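Local coordinates for transcriptional repressor (Vibrio fischeri, PDB 3KV1), which probably represses transcription by binding DNA, with a putative sugar-binding domain that may sense a carbohydrate effector, at residues 24-29 against 248-253; 68-73 against 105-110; 86-91 against 120-125. All blocks are in the same frame, centred on the assembly; numbering follows the deposited sequence. Where two conformers were deposited one is given.

Contact 1 of 3, residues 24-29 against 248-253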
loop_
_atom_site.group_PDB
_atom_site.type_symbol
_atom_site.label_atom_id
_atom_site.label_comp_id
_atom_site.label_asym_id
_atom_site.label_seq_id
_atom_site.Cartn_x
_atom_site.Cartn_y
_atom_site.Cartn_z
ATOM N N ARG A 24 16.416 14.967 22.543
ATOM C CA ARG A 24 15.600 14.481 23.654
ATOM C C ARG A 24 15.995 13.051 23.965
ATOM O O ARG A 24 16.514 12.335 23.107
ATOM C CB ARG A 24 14.097 14.468 23.291
ATOM C CG ARG A 24 13.374 15.803 23.297
ATOM C CD ARG A 24 13.279 16.416 24.705
ATOM N NE ARG A 24 12.326 15.750 25.592
ATOM C CZ ARG A 24 11.007 15.935 25.561
ATOM N NH1 ARG A 24 10.462 16.756 24.662
ATOM N NH2 ARG A 24 10.227 15.295 26.430
ATOM N N ALA A 25 15.721 12.638 25.197
ATOM C CA ALA A 25 15.736 11.237 25.568
ATOM C C ALA A 25 14.463 11.022 26.373
ATOM O O ALA A 25 14.140 11.820 27.278
ATOM C CB ALA A 25 16.985 10.916 26.388
ATOM N N LEU A 26 13.696 10.018 25.979
ATOM C CA LEU A 26 12.424 9.697 26.630
ATOM C C LEU A 26 12.643 8.338 27.336
ATOM O O LEU A 26 12.741 7.303 26.672
ATOM C CB LEU A 26 11.336 9.563 25.559
ATOM C CG LEU A 26 11.229 10.807 24.634
ATOM C CD1 LEU A 26 10.142 10.582 23.586
ATOM C CD2 LEU A 26 10.871 12.006 25.503
ATOM N N ILE A 27 12.688 8.338 28.669
ATOM C CA ILE A 27 13.059 7.120 29.392
ATOM C C ILE A 27 11.907 6.576 30.224
ATOM O O ILE A 27 11.341 7.274 31.075
ATOM C CB ILE A 27 14.280 7.397 30.306
ATOM C CG1 ILE A 27 15.474 7.829 29.470
ATOM C CG2 ILE A 27 14.624 6.175 31.171
ATOM C CD1 ILE A 27 15.850 6.835 28.393
ATOM N N SER A 28 11.563 5.317 29.976
ATOM C CA SER A 28 10.467 4.668 30.689
ATOM C C SER A 28 11.022 3.756 31.789
ATOM O O SER A 28 12.115 3.175 31.664
ATOM C CB SER A 28 9.582 3.878 29.696
ATOM O OG SER A 28 10.285 2.769 29.165
ATOM N N LEU A 29 10.274 3.633 32.879
ATOM C CA LEU A 29 10.692 2.755 33.966
ATOM C C LEU A 29 10.731 1.310 33.474
ATOM O O LEU A 29 9.983 0.923 32.571
ATOM C CB LEU A 29 9.736 2.879 35.149
ATOM C CG LEU A 29 9.723 4.287 35.756
ATOM C CD1 LEU A 29 8.688 4.376 36.848
ATOM C CD2 LEU A 29 11.117 4.640 36.291
ATOM N N VAL A 248 15.923 11.738 18.793
ATOM C CA VAL A 248 15.161 11.465 20.000
ATOM C C VAL A 248 15.260 9.960 20.312
ATOM O O VAL A 248 14.884 9.121 19.474
ATOM C CB VAL A 248 13.694 11.826 19.789
ATOM C CG1 VAL A 248 12.863 11.443 21.009
ATOM C CG2 VAL A 248 13.521 13.337 19.448
ATOM N N LEU A 249 15.785 9.617 21.485
ATOM C CA LEU A 249 15.939 8.205 21.829
ATOM C C LEU A 249 14.883 7.873 22.861
ATOM O O LEU A 249 14.800 8.542 23.884
ATOM C CB LEU A 249 17.320 7.953 22.430
ATOM C CG LEU A 249 17.558 6.531 22.939
ATOM C CD1 LEU A 249 17.599 5.589 21.726
ATOM C CD2 LEU A 249 18.868 6.461 23.754
ATOM N N ALA A 250 14.065 6.863 22.599
ATOM C CA ALA A 250 13.067 6.454 23.571
ATOM C C ALA A 250 13.420 5.004 24.001
ATOM O O ALA A 250 13.512 4.123 23.176
ATOM C CB ALA A 250 11.626 6.540 22.932
ATOM N N THR A 251 13.551 4.767 25.292
ATOM C CA THR A 251 14.046 3.473 25.738
ATOM C C THR A 251 13.794 3.341 27.242
ATOM O O THR A 251 13.120 4.179 27.838
ATOM C CB THR A 251 15.570 3.267 25.365
ATOM O OG1 THR A 251 15.959 1.897 25.557
ATOM C CG2 THR A 251 16.501 4.172 26.221
ATOM N N SER A 252 14.296 2.270 27.844
ATOM C CA SER A 252 14.015 1.963 29.255
ATOM C C SER A 252 15.145 2.482 30.176
ATOM O O SER A 252 16.231 2.789 29.691
ATOM C CB SER A 252 13.951 0.447 29.458
ATOM O OG SER A 252 15.246 -0.132 29.300
ATOM N N VAL A 253 14.900 2.531 31.488
ATOM C CA VAL A 253 15.943 2.903 32.436
ATOM C C VAL A 253 17.171 1.988 32.285
ATOM O O VAL A 253 18.314 2.456 32.203
ATOM C CB VAL A 253 15.433 2.852 33.909
ATOM C CG1 VAL A 253 16.601 2.923 34.907
ATOM C CG2 VAL A 253 14.440 4.007 34.171
#
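Strands 24-28 and 248-252 run parallel, their axes 4.6 Å apart and only 12° from alignment. The bonds alternate as in any parallel ladder: L249 N to R24 O, L26 N to L249 O, T251 N to L26 O, and S28 N to T251 O at 2.9 Å. The last rung, V253 N to S28 O at 2.9 Å, is more bent (135° at the hydrogen), because V253 already begins helix 253-264. Across the ladder S28 OG adds a weak bond to T251 O.

Residue choice follows the two faces. L26, V248 and the small A250 face helix 34-52: L26 CD1 meets V248 CG1 obliquely at 3.8 Å, while the methyl of A250 lies 4.0 Å from L26 CB. On the other face, toward helices 10-20 and 253-264, I27 and T251 lie alongside each other. There I27 CD1 presses on T251 CG2 at 3.5 Å, tighter than usual carbon contact. T251 OG1, anti to its backbone N (chi1 -168°), turns to A228 O, just beyond the neighbouring strand 223-227. The I27 and V253 side chains cross at about a right angle, CG2 to CG2 3.7 Å. S252 OG N-caps the helix through C255 N.

Strand 24-28 ends the sheet, and E13 takes the outward N-H of I27, so apolar packing on both faces is combined with pairing of the ladder's inward N-H and C=O groups.

Contact 2 of 3, residues 68-73 against 105-110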
loop_
_atom_site.group_PDB
_atom_site.type_symbol
_atom_site.label_atom_id
_atom_site.label_comp_id
_atom_site.label_asym_id
_atom_site.label_seq_id
_atom_site.Cartn_x
_atom_site.Cartn_y
_atom_site.Cartn_z
ATOM N N ALA A 68 5.205 -0.261 15.868
ATOM C CA ALA A 68 3.776 -0.595 15.879
ATOM C C ALA A 68 3.154 -0.219 17.225
ATOM O O ALA A 68 2.003 0.241 17.277
ATOM C CB ALA A 68 3.564 -2.081 15.599
ATOM N N ALA A 69 3.922 -0.376 18.301
ATOM C CA ALA A 69 3.422 -0.037 19.648
ATOM C C ALA A 69 2.957 1.436 19.736
ATOM O O ALA A 69 2.030 1.743 20.481
ATOM C CB ALA A 69 4.494 -0.331 20.727
ATOM N N VAL A 70 3.593 2.330 18.967
ATOM C CA VAL A 70 3.202 3.761 19.004
ATOM C C VAL A 70 1.826 3.920 18.361
ATOM O O VAL A 70 0.987 4.659 18.845
ATOM C CB VAL A 70 4.245 4.645 18.273
ATOM C CG1 VAL A 70 3.812 6.122 18.266
ATOM C CG2 VAL A 70 5.677 4.469 18.921
ATOM N N ALA A 71 1.597 3.200 17.273
ATOM C CA ALA A 71 0.293 3.271 16.617
ATOM C C ALA A 71 -0.800 2.662 17.478
ATOM O O ALA A 71 -1.942 3.117 17.469
ATOM C CB ALA A 71 0.365 2.594 15.235
ATOM N N ASP A 72 -0.430 1.670 18.282
ATOM C CA ASP A 72 -1.404 0.942 19.078
ATOM C C ASP A 72 -1.625 1.558 20.455
ATOM O O ASP A 72 -2.517 1.140 21.183
ATOM C CB ASP A 72 -0.995 -0.533 19.198
ATOM C CG ASP A 72 -0.999 -1.249 17.838
ATOM O OD1 ASP A 72 -1.684 -0.761 16.904
ATOM O OD2 ASP A 72 -0.316 -2.292 17.697
ATOM N N HIS A 73 -0.833 2.567 20.811
ATOM C CA HIS A 73 -0.982 3.157 22.135
ATOM C C HIS A 73 -2.326 3.883 22.205
ATOM O O HIS A 73 -2.621 4.721 21.345
ATOM C CB HIS A 73 0.140 4.132 22.450
ATOM C CG HIS A 73 -0.068 4.867 23.736
ATOM N ND1 HIS A 73 0.113 4.276 24.966
ATOM C CD2 HIS A 73 -0.493 6.132 23.979
ATOM C CE1 HIS A 73 -0.168 5.151 25.915
ATOM N NE2 HIS A 73 -0.521 6.290 25.340
ATOM N N ARG A 105 -1.114 3.424 8.307
ATOM C CA ARG A 105 -2.575 3.511 8.274
ATOM C C ARG A 105 -3.179 3.688 9.670
ATOM O O ARG A 105 -4.118 4.480 9.875
ATOM C CB ARG A 105 -3.181 2.294 7.533
ATOM C CG ARG A 105 -3.000 2.458 6.018
ATOM C CD ARG A 105 -2.746 1.159 5.245
ATOM N NE ARG A 105 -3.681 0.095 5.561
ATOM C CZ ARG A 105 -3.597 -1.138 5.065
ATOM N NH1 ARG A 105 -2.615 -1.458 4.225
ATOM N NH2 ARG A 105 -4.496 -2.056 5.403
ATOM N N ARG A 106 -2.635 2.953 10.631
ATOM C CA ARG A 106 -3.115 3.055 12.018
ATOM C C ARG A 106 -2.768 4.401 12.643
ATOM O O ARG A 106 -3.584 4.985 13.361
ATOM C CB ARG A 106 -2.577 1.884 12.869
ATOM C CG ARG A 106 -3.152 0.542 12.395
ATOM C CD ARG A 106 -3.236 -0.485 13.519
ATOM N NE ARG A 106 -1.919 -0.823 14.051
ATOM C CZ ARG A 106 -1.137 -1.776 13.556
ATOM N NH1 ARG A 106 -1.546 -2.494 12.514
ATOM N NH2 ARG A 106 0.052 -2.016 14.101
ATOM N N LEU A 107 -1.569 4.873 12.374
ATOM C CA LEU A 107 -1.161 6.228 12.793
ATOM C C LEU A 107 -2.076 7.298 12.186
ATOM O O LEU A 107 -2.506 8.201 12.872
ATOM C CB LEU A 107 0.287 6.495 12.430
ATOM C CG LEU A 107 1.368 5.746 13.233
ATOM C CD1 LEU A 107 2.742 5.944 12.589
ATOM C CD2 LEU A 107 1.308 6.238 14.701
ATOM N N ALA A 108 -2.365 7.216 10.890
ATOM C CA ALA A 108 -3.263 8.199 10.293
ATOM C C ALA A 108 -4.634 8.210 10.960
ATOM O O ALA A 108 -5.256 9.250 11.163
ATOM C CB ALA A 108 -3.382 7.955 8.739
ATOM N N LYS A 109 -5.117 7.035 11.322
ATOM C CA LYS A 109 -6.408 6.990 11.965
ATOM C C LYS A 109 -6.373 7.633 13.339
ATOM O O LYS A 109 -7.304 8.363 13.728
ATOM C CB LYS A 109 -6.893 5.553 12.056
ATOM C CG LYS A 109 -8.224 5.451 12.771
ATOM C CD LYS A 109 -8.778 4.033 12.765
ATOM C CE LYS A 109 -10.085 3.950 13.568
ATOM N NZ LYS A 109 -10.507 2.532 13.791
ATOM N N LYS A 110 -5.312 7.332 14.073
ATOM C CA LYS A 110 -5.110 7.806 15.448
ATOM C C LYS A 110 -4.924 9.313 15.540
ATOM O O LYS A 110 -5.553 9.977 16.378
ATOM C CB LYS A 110 -3.865 7.104 16.031
ATOM C CG LYS A 110 -3.436 7.667 17.395
ATOM C CD LYS A 110 -2.259 6.860 18.016
ATOM C CE LYS A 110 -1.865 7.455 19.368
ATOM N NZ LYS A 110 -0.682 6.744 19.931
#
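Helices 65-72 and 100-111 are the connecting helices of two successive beta-alpha-beta crossovers in this Rossmann-like domain, and here they pack side by side. Their segments run in roughly the same direction, crossing at 29° with the axes 8.9 Å apart. Such closeness suits A71, whose short side chain lets the leucine of the partner helix reach its backbone. L107 extends across with CG anti to the carbonyl carbon, laying CD2 against A71 CA at 3.7 Å and against A71 CB as well. A71 CB also touches R106 CB at 3.8 Å, so this one methyl meets both the root of the arginine and the branch of the leucine. L107 also packs on F84, which ties the pair of helices to the sheet below.

Toward the surface R106 bends at chi3, bringing its guanidinium back alongside helix 65-72. It makes a salt bridge with the exposed D72, NE lying 2.9 Å from OD1. The hydrogen bond within it is weak, at 130°, and carboxylate and guanidinium planes are tilted by 29°. In the plane of the guanidinium, at its edge, A68 CB touches NH2 at 3.8 Å; another alanine thus lets the flat group lie close to the helix.

K110 does the opposite of R106: its chain is fully extended, CG anti to the backbone N, and spans the gap to the C-terminal end of helix 65-72. A positive charge there would be favoured by the helix dipole. S46 OG of helix 34-52 is the strongest polar partner of the ammonium, and two carbonyls complete the grip. K110 NZ lies 2.9 Å from V70 O, nearly along its C=O axis, and 3.1 Å from H73 O, above that carbonyl plane.

Contact 3 of 3, residues 86-91 against 120-125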
loop_
_atom_site.group_PDB
_atom_site.type_symbol
_atom_site.label_atom_id
_atom_site.label_comp_id
_atom_site.label_asym_id
_atom_site.label_seq_id
_atom_site.Cartn_x
_atom_site.Cartn_y
_atom_site.Cartn_z
ATOM N N SER A 86 5.409 5.478 4.383
ATOM C CA SER A 86 6.234 4.265 4.575
ATOM C C SER A 86 7.653 4.485 4.124
ATOM O O SER A 86 7.888 4.987 3.012
ATOM C CB SER A 86 5.646 3.115 3.755
ATOM O OG SER A 86 4.384 2.758 4.263
ATOM N N ALA A 87 8.617 4.089 4.963
ATOM C CA ALA A 87 10.030 4.244 4.635
ATOM C C ALA A 87 10.636 2.943 4.170
ATOM O O ALA A 87 11.834 2.874 3.917
ATOM C CB ALA A 87 10.830 4.742 5.867
ATOM N N ILE A 88 9.814 1.909 4.092
ATOM C CA ILE A 88 10.277 0.582 3.697
ATOM C C ILE A 88 9.068 -0.087 3.057
ATOM O O ILE A 88 7.932 0.272 3.369
ATOM C CB ILE A 88 10.870 -0.215 4.888
ATOM C CG1 ILE A 88 11.294 -1.606 4.427
ATOM C CG2 ILE A 88 9.827 -0.341 6.039
ATOM C CD1 ILE A 88 12.147 -2.399 5.478
ATOM N N GLY A 89 9.307 -0.996 2.122
ATOM C CA GLY A 89 8.230 -1.647 1.365
ATOM C C GLY A 89 7.402 -2.612 2.201
ATOM O O GLY A 89 7.656 -2.810 3.407
ATOM N N GLY A 90 6.431 -3.259 1.562
ATOM C CA GLY A 90 5.502 -4.113 2.281
ATOM C C GLY A 90 5.896 -5.568 2.358
ATOM O O GLY A 90 6.688 -6.057 1.585
ATOM N N THR A 91 5.260 -6.265 3.291
ATOM C CA THR A 91 5.516 -7.676 3.523
ATOM C C THR A 91 4.229 -8.470 3.281
ATOM O O THR A 91 3.139 -7.947 3.501
ATOM C CB THR A 91 5.987 -7.865 4.975
ATOM O OG1 THR A 91 5.075 -7.191 5.851
ATOM C CG2 THR A 91 7.371 -7.248 5.162
ATOM N N ALA A 120 6.078 -1.184 -3.224
ATOM C CA ALA A 120 7.124 -2.130 -3.534
ATOM C C ALA A 120 7.235 -3.063 -2.335
ATOM O O ALA A 120 6.907 -2.671 -1.204
ATOM C CB ALA A 120 8.459 -1.413 -3.693
ATOM N N PRO A 121 7.723 -4.273 -2.567
ATOM C CA PRO A 121 7.928 -5.142 -1.402
ATOM C C PRO A 121 9.117 -4.663 -0.546
ATOM O O PRO A 121 10.027 -4.000 -1.050
ATOM C CB PRO A 121 8.295 -6.506 -2.009
ATOM C CG PRO A 121 8.486 -6.306 -3.454
ATOM C CD PRO A 121 8.103 -4.890 -3.844
ATOM N N ALA A 122 9.117 -5.056 0.715
ATOM C CA ALA A 122 10.236 -4.721 1.623
ATOM C C ALA A 122 11.521 -5.413 1.186
ATOM O O ALA A 122 12.611 -4.829 1.265
ATOM C CB ALA A 122 9.897 -5.159 3.046
ATOM N N TYR A 123 11.403 -6.656 0.721
ATOM C CA TYR A 123 12.578 -7.514 0.467
ATOM C C TYR A 123 12.601 -8.078 -0.934
ATOM O O TYR A 123 11.545 -8.377 -1.504
ATOM C CB TYR A 123 12.630 -8.691 1.454
ATOM C CG TYR A 123 12.650 -8.231 2.887
ATOM C CD1 TYR A 123 13.687 -7.444 3.361
ATOM C CD2 TYR A 123 11.620 -8.556 3.756
ATOM C CE1 TYR A 123 13.716 -6.990 4.676
ATOM C CE2 TYR A 123 11.637 -8.124 5.074
ATOM C CZ TYR A 123 12.682 -7.331 5.532
ATOM O OH TYR A 123 12.702 -6.916 6.846
ATOM N N VAL A 124 13.804 -8.237 -1.486
ATOM C CA VAL A 124 13.955 -8.916 -2.765
ATOM C C VAL A 124 15.161 -9.856 -2.631
ATOM O O VAL A 124 15.978 -9.706 -1.724
ATOM C CB VAL A 124 14.163 -7.917 -3.921
ATOM C CG1 VAL A 124 12.952 -7.029 -4.051
ATOM C CG2 VAL A 124 15.389 -7.062 -3.686
ATOM N N ASN A 125 15.264 -10.832 -3.522
ATOM C CA ASN A 125 16.329 -11.822 -3.412
ATOM C C ASN A 125 17.595 -11.481 -4.204
ATOM O O ASN A 125 18.532 -12.290 -4.272
ATOM C CB ASN A 125 15.814 -13.216 -3.776
ATOM C CG ASN A 125 15.459 -13.348 -5.256
ATOM O OD1 ASN A 125 14.942 -14.380 -5.679
ATOM N ND2 ASN A 125 15.750 -12.318 -6.045
HETATM O O HOH W 1 8.517 -8.333 0.993
#
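Two backbone hydrogen bonds join these loops through the single residue G90. Its N donates to A120 O at 2.9 Å, in the carbonyl plane, and its O accepts from A122 N at 2.8 Å with the N-H pointing well at it (162°). The second donor nevertheless sits above the plane of the G90 carbonyl, 33° out of it. The two segments meet at a steep angle, and the bridge between G90 and P121 stands alone rather than belonging to a ladder. A water adds a third link, donating to G90 O at 3.0 Å and accepting weakly from Y123 N. P121, lacking an N-H, fits a position where its CA, not an N-H, faces G90 O.

G89 is fitted closely to the other segment: its CA lies 3.1 Å from A120 O, and a side chain would point straight into the carbonyls of A120 and P121. Glycine therefore suits the site, as the backbones can close to 3.7 Å between the CA atoms of G89 and A122.

Both loops leave the C-terminal ends of neighbouring parallel strands, 83-86 and 114-116, the edge of the sheet where Rossmann-like folds commonly bind their ligands. Y123, whose side chain lies about 4 Å from a bound glycerol, directs its OH to H164 and Q63, which is consistent with a place in or near the sugar pocket.

Around the bonds the packing centres on A122. Its CB lies 3.3 Å from G89 O, is flanked by I88 CG1 and T91 CG2, and sits over one face of the Y123 ring, offset toward the rim. Beyond it, Y123 O accepts a hydrogen bond from H136 NE2 of the second subunit, and P121 packs on Y119 of that subunit.

Overall arrangement
The three contacts step across one Rossmann-like domain. Contact 1 joins the first strand to the last and so closes a loop of the chain that holds the other two; its centre is about 19 Å from that of contact 2 and 28 Å from that of contact 3, on the other side of the chain's centre. Helix 34-52 bridges the first step, packing on both contact 1 and contact 2. Contacts 2 and 3, centres about 19 Å apart, alternate along the chain and share helix 100-111, whose first residue, A100, packs on I88. Contact 3 lies largely at the subunit interface, while contact 2 reaches the second subunit through R105 alone.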